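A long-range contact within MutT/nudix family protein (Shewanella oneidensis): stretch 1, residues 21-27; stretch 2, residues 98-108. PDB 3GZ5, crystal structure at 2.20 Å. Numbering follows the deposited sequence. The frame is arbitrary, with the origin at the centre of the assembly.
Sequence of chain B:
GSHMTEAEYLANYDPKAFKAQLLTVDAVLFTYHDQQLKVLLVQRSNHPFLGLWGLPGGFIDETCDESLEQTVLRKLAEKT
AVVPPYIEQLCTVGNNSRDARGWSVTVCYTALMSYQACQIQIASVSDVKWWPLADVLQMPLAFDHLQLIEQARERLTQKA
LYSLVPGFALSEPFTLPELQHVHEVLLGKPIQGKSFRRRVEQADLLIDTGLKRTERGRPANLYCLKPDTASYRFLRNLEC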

# COMPACT_ATOMS: atom_id res chain seq x y z
N GLN B 21 -15.53 4.85 16.73
CA GLN B 21 -15.56 3.77 15.68
C GLN B 21 -15.04 2.41 16.21
O GLN B 21 -14.19 2.39 17.13
N LEU B 22 -15.61 1.32 15.67
CA LEU B 22 -15.11 -0.06 15.78
C LEU B 22 -13.84 -0.17 14.93
O LEU B 22 -13.87 -0.08 13.70
N LEU B 23 -12.71 -0.39 15.61
CA LEU B 23 -11.40 -0.33 15.01
C LEU B 23 -10.73 -1.65 15.27
O LEU B 23 -10.51 -2.00 16.42
N THR B 24 -10.44 -2.39 14.20
CA THR B 24 -9.78 -3.68 14.33
C THR B 24 -8.56 -3.77 13.41
O THR B 24 -8.32 -2.92 12.54
N VAL B 25 -7.76 -4.80 13.62
CA VAL B 25 -6.65 -5.10 12.73
C VAL B 25 -6.92 -6.54 12.26
O VAL B 25 -7.40 -7.33 13.05
N ASP B 26 -6.69 -6.85 10.97
CA ASP B 26 -6.86 -8.21 10.43
C ASP B 26 -5.64 -8.58 9.60
O ASP B 26 -4.89 -7.72 9.17
N ALA B 27 -5.48 -9.87 9.34
CA ALA B 27 -4.38 -10.39 8.55
C ALA B 27 -4.88 -11.54 7.69
O ALA B 27 -5.56 -12.46 8.18
N ARG B 98 -20.14 -1.94 6.01
CA ARG B 98 -19.48 -3.25 6.08
C ARG B 98 -19.80 -4.00 7.37
O ARG B 98 -19.61 -5.21 7.46
N ASP B 99 -20.26 -3.27 8.37
CA ASP B 99 -20.51 -3.87 9.68
C ASP B 99 -21.81 -3.34 10.27
O ASP B 99 -22.08 -2.13 10.28
N ALA B 100 -22.62 -4.29 10.73
CA ALA B 100 -23.98 -4.02 11.16
C ALA B 100 -24.02 -3.29 12.49
O ALA B 100 -24.94 -2.52 12.74
N ARG B 101 -23.01 -3.52 13.32
CA ARG B 101 -22.90 -2.85 14.61
C ARG B 101 -22.61 -1.35 14.56
O ARG B 101 -22.92 -0.62 15.51
N GLY B 102 -21.97 -0.89 13.49
CA GLY B 102 -21.64 0.55 13.37
C GLY B 102 -20.67 0.88 12.25
O GLY B 102 -20.25 0.01 11.49
N TRP B 103 -20.35 2.16 12.11
CA TRP B 103 -19.20 2.58 11.33
C TRP B 103 -18.04 1.73 11.87
O TRP B 103 -17.86 1.65 13.08
N SER B 104 -17.28 1.08 10.98
CA SER B 104 -16.10 0.33 11.43
C SER B 104 -14.92 0.47 10.47
O SER B 104 -15.11 0.63 9.26
N VAL B 105 -13.73 0.41 11.04
CA VAL B 105 -12.49 0.54 10.31
C VAL B 105 -11.62 -0.68 10.59
O VAL B 105 -11.44 -1.05 11.73
N THR B 106 -11.10 -1.29 9.54
CA THR B 106 -10.20 -2.41 9.71
C THR B 106 -8.87 -2.18 8.97
O THR B 106 -8.84 -1.90 7.77
N VAL B 107 -7.77 -2.29 9.72
CA VAL B 107 -6.45 -2.21 9.13
C VAL B 107 -6.01 -3.64 8.76
O VAL B 107 -5.83 -4.51 9.64
N CYS B 108 -5.91 -3.90 7.46
CA CYS B 108 -5.64 -5.23 6.94
C CYS B 108 -4.21 -5.40 6.52
O CYS B 108 -3.65 -4.52 5.86

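Adjacent parallel β-strands place paired residues on the same face of a sheet, so each face can take on a character of its own when the paired residues agree. The pairing of the strand that begins at Leu-22 with the one running through Val-105 to Cys-108 is a clear example. Its framework is a ladder of backbone hydrogen bonds: Val-105 N donates to Leu-22 O (2.7 Å), Thr-24 N to Val-105 O (3.0 Å), Val-107 N to Thr-24 O (2.9 Å) and Asp-26 N to Val-107 O (2.8 Å). At the start of the ladder, a weak bond runs from Leu-22 N to Trp-103 O (3.4 Å). This register sets Leu-22 beside Ser-104, and each following residue beside its counterpart as far as Asp-26 and Cys-108.

One face is apolar. Leu-23 (chi1 t, chi2 p) extends its CD1 to within 3.9 Å of CG1 of Val-105, a t rotamer, so the end of the leucine comes nearer the neighbouring strand than its CA-to-CB direction suggests. The next pair, Val-25 and Val-107, both t, meets more loosely, with Val-25 CG2 4.5 Å from Val-107 CB. All four side chains are buried.

The other face carries a short polar chain along the same two strands. Thr-24, in the p rotamer, brings its OG1 to 2.8 Å from OG1 of Thr-106 (t). Thr-106 OG1 in turn donates to Asp-26 OD1 at 2.9 Å, with the aspartate in the m rotamer; the single proton of the Thr-106 hydroxyl is thereby committed to the carboxylate. Water 1 extends the network, lying 3.0 Å from Thr-24 OG1 and donating to Val-105 O, also at 3.0 Å. On the same face, Ser-104 (p) packs its CB 3.6 Å from Leu-22 CB, while its OG accepts a hydrogen bond from Arg-98 NH1 (2.8 Å) within its own stretch.

Before the second strand, the loop folds against Leu-22, the residue of either stretch most covered by the other. Its chi1 is m and its chi2, at 135°, lies between wells. CD1 approaches Arg-101 CB at 3.8 Å and Gly-102 N at 3.7 Å, whereas CD2 lies over one face of the Arg-101 guanidinium. That group forms a salt bridge, Arg-101 NH2 to Asp-99 OD1 at 3.3 Å, whose hydrogen bond is weak; Arg-101 N donates to Asp-99 OD2 at 2.7 Å. Beside it, Gln-21 (m) points toward the second stretch and sets its CG 4.0 Å from Trp-103 CE3, an oblique approach to the indole.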

# COMPACT_ATOMS: atom_id res chain seq x y z
CB GLN B 21 -14.76 4.18 14.41
CG GLN B 21 -15.41 5.28 13.55
CD GLN B 21 -15.26 6.69 14.14
OE1 GLN B 21 -14.16 7.14 14.49
NE2 GLN B 21 -16.37 7.39 14.23
CB LEU B 22 -16.14 -1.06 15.22
CG LEU B 22 -17.48 -1.40 15.91
CD1 LEU B 22 -18.64 -1.42 14.92
CD2 LEU B 22 -17.39 -2.75 16.63
CB LEU B 23 -10.61 0.83 15.62
CG LEU B 23 -9.17 1.09 15.15
CD1 LEU B 23 -9.12 1.37 13.64
CD2 LEU B 23 -8.54 2.26 15.95
CB THR B 24 -10.74 -4.85 14.05
OG1 THR B 24 -11.24 -4.76 12.71
CG2 THR B 24 -11.93 -4.88 15.07
CB VAL B 25 -5.27 -4.91 13.48
CG1 VAL B 25 -4.12 -5.12 12.55
CG2 VAL B 25 -5.16 -3.50 14.05
CB ASP B 26 -8.10 -8.34 9.53
CG ASP B 26 -9.41 -8.32 10.33
OD1 ASP B 26 -10.40 -7.75 9.86
OD2 ASP B 26 -9.45 -8.87 11.44
CB ALA B 27 -3.29 -10.89 9.45
CB ARG B 98 -17.94 -3.12 5.90
CG ARG B 98 -17.22 -2.31 6.99
CD ARG B 98 -15.71 -2.10 6.67
NE ARG B 98 -14.93 -3.34 6.68
CZ ARG B 98 -14.50 -3.94 7.78
NH1 ARG B 98 -14.78 -3.43 8.97
NH2 ARG B 98 -13.81 -5.07 7.69
CB ASP B 99 -19.32 -3.66 10.62
CG ASP B 99 -19.52 -4.30 11.98
OD1 ASP B 99 -18.50 -4.67 12.61
OD2 ASP B 99 -20.68 -4.41 12.42
CB ALA B 100 -24.77 -5.34 11.24
CB ARG B 101 -21.82 -3.50 15.45
CG ARG B 101 -22.02 -4.94 15.68
CD ARG B 101 -20.84 -5.45 16.44
NE ARG B 101 -19.76 -5.81 15.54
CZ ARG B 101 -18.64 -6.40 15.95
NH1 ARG B 101 -18.49 -6.68 17.24
NH2 ARG B 101 -17.67 -6.70 15.10
CB TRP B 103 -18.91 4.04 11.62
CG TRP B 103 -18.69 4.90 10.42
CD1 TRP B 103 -19.59 5.72 9.84
CD2 TRP B 103 -17.48 5.02 9.65
NE1 TRP B 103 -19.03 6.37 8.78
CE2 TRP B 103 -17.73 5.97 8.63
CE3 TRP B 103 -16.20 4.44 9.74
CZ2 TRP B 103 -16.77 6.34 7.69
CZ3 TRP B 103 -15.23 4.80 8.79
CH2 TRP B 103 -15.53 5.75 7.78
CB SER B 104 -16.41 -1.14 11.61
OG SER B 104 -16.54 -1.74 10.36
CB VAL B 105 -11.74 1.85 10.71
CG1 VAL B 105 -10.39 1.95 10.03
CG2 VAL B 105 -12.58 3.07 10.35
CB THR B 106 -10.87 -3.79 9.30
OG1 THR B 106 -10.30 -4.85 10.09
CG2 THR B 106 -10.59 -4.10 7.88
CB VAL B 107 -5.45 -1.52 10.07
CG1 VAL B 107 -4.11 -1.32 9.36
CG2 VAL B 107 -6.05 -0.17 10.59
CB CYS B 108 -6.57 -5.60 5.76
SG CYS B 108 -6.55 -7.43 5.45
O HOH W 1 -13.57 -2.87 12.79